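Local coordinates for multidrug resistance protein (PDB 1YC9) that forms a trimeric outer-membrane channel of the outer membrane factor family and could contribute to resistance to puromycin, acriflavine and tetraphenylarsonium chloride by drug efflux, at residues K180-A183 and T188-S191. The protein carries 1 engineered substitution. Residues are numbered along the deposited sequence; the frame is centred on the assembly and turned at random.
Sequences KRYA and TLGS
The Y182 ring meets the T188-L189 peptide obliquely. Its CD1 lies 3.6 Å from T188 C, and its CE1 comes within 3.5 Å of L189 N. The L189 side chain then runs past the outer half of the same ring, crossing it at an angle: L189 CB approaches Y182 CE1 to 3.7 Å, while L189 CD1 is 3.9 Å from Y182 CZ. The other methyl, L189 CD2, reaches the phenol oxygen Y182 OH, also at 3.9 Å. These are van der Waals separations, and no hydrogen bond joins the two segments. Both side chains place CG anti to the backbone N, with chi1 of 167° in Y182 and -176° in L189, which sends the ring and the branched end of the leucine off to the same side, so that they lie next to each other. The burial is modest, 149 Å² summed over both sides, and Y182 stays exposed.

T188 contributes backbone alone to the ring contact; its side chain points away, and as N-cap residue of helix 189-223 it accepts the capping bond from G190 N. That bond spans 2.9 Å from G190 N to T188 OG1, with an N-H...O angle of 143°.

The contact lies at the turn of a helical hairpin, where the end of helix 117-183 meets the start of helix 189-223, its centre about 59 Å from the centre of the chain. This is consistent with the periplasmic tip of the channel, as in TolC-like proteins. R181 makes a cation-pi contact with Y391, at the end of helix 326-391, while T188 packs on R390 and L189 on I386, both of the second subunit.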
loop_
_atom_site.group_PDB
_atom_site.type_symbol
_atom_site.label_atom_id
_atom_site.label_comp_id
_atom_site.label_asym_id
_atom_site.label_seq_id
_atom_site.Cartn_x
_atom_site.Cartn_y
_atom_site.Cartn_z
ATOM N N LYS A 180 -57.009 -14.614 2.876
ATOM C CA LYS A 180 -58.424 -14.667 2.527
ATOM C C LYS A 180 -58.828 -16.139 2.343
ATOM O O LYS A 180 -59.865 -16.588 2.868
ATOM C CB LYS A 180 -58.707 -13.820 1.272
ATOM N N ARG A 181 -57.969 -16.916 1.683
ATOM C CA ARG A 181 -58.226 -18.333 1.507
ATOM C C ARG A 181 -58.240 -19.115 2.805
ATOM O O ARG A 181 -59.143 -19.930 3.021
ATOM C CB ARG A 181 -57.221 -18.980 0.582
ATOM C CG ARG A 181 -57.469 -18.586 -0.882
ATOM C CD ARG A 181 -56.474 -19.177 -1.841
ATOM N NE ARG A 181 -56.404 -20.649 -1.811
ATOM C CZ ARG A 181 -56.726 -21.465 -2.814
ATOM N NH1 ARG A 181 -57.191 -21.000 -3.963
ATOM N NH2 ARG A 181 -56.593 -22.767 -2.661
ATOM N N TYR A 182 -57.214 -18.913 3.632
ATOM C CA TYR A 182 -57.129 -19.576 4.912
ATOM C C TYR A 182 -58.395 -19.241 5.752
ATOM O O TYR A 182 -58.947 -20.108 6.415
ATOM C CB TYR A 182 -55.858 -19.134 5.619
ATOM C CG TYR A 182 -55.788 -19.486 7.051
ATOM C CD1 TYR A 182 -55.632 -20.799 7.448
ATOM C CD2 TYR A 182 -55.878 -18.500 8.037
ATOM C CE1 TYR A 182 -55.548 -21.136 8.776
ATOM C CE2 TYR A 182 -55.807 -18.841 9.385
ATOM C CZ TYR A 182 -55.642 -20.145 9.733
ATOM O OH TYR A 182 -55.573 -20.530 11.037
ATOM N N ALA A 183 -58.828 -17.993 5.694
ATOM C CA ALA A 183 -60.017 -17.528 6.401
ATOM C C ALA A 183 -61.257 -18.304 5.954
ATOM O O ALA A 183 -62.150 -18.566 6.775
ATOM C CB ALA A 183 -60.245 -16.035 6.193
ATOM N N THR A 188 -53.950 -23.598 4.483
ATOM C CA THR A 188 -53.432 -23.838 5.822
ATOM C C THR A 188 -52.753 -22.600 6.398
ATOM O O THR A 188 -52.437 -21.653 5.679
ATOM C CB THR A 188 -52.451 -25.026 5.817
ATOM O OG1 THR A 188 -51.565 -24.922 6.938
ATOM C CG2 THR A 188 -51.515 -24.938 4.621
ATOM N N LEU A 189 -52.537 -22.625 7.708
ATOM C CA LEU A 189 -51.836 -21.551 8.423
ATOM C C LEU A 189 -50.314 -21.603 8.112
ATOM O O LEU A 189 -49.645 -20.583 8.121
ATOM C CB LEU A 189 -52.061 -21.683 9.932
ATOM C CG LEU A 189 -51.484 -20.578 10.809
ATOM C CD1 LEU A 189 -51.879 -19.151 10.399
ATOM C CD2 LEU A 189 -51.884 -20.797 12.251
ATOM N N GLY A 190 -49.812 -22.806 7.871
ATOM C CA GLY A 190 -48.433 -23.042 7.458
ATOM C C GLY A 190 -48.060 -22.262 6.225
ATOM O O GLY A 190 -47.037 -21.592 6.211
ATOM N N SER A 191 -48.917 -22.309 5.218
ATOM C CA SER A 191 -48.735 -21.586 3.983
ATOM C C SER A 191 -48.742 -20.110 4.215
ATOM O O SER A 191 -47.895 -19.398 3.698
ATOM C CB SER A 191 -49.820 -21.947 2.969
ATOM O OG SER A 191 -49.690 -23.312 2.641
#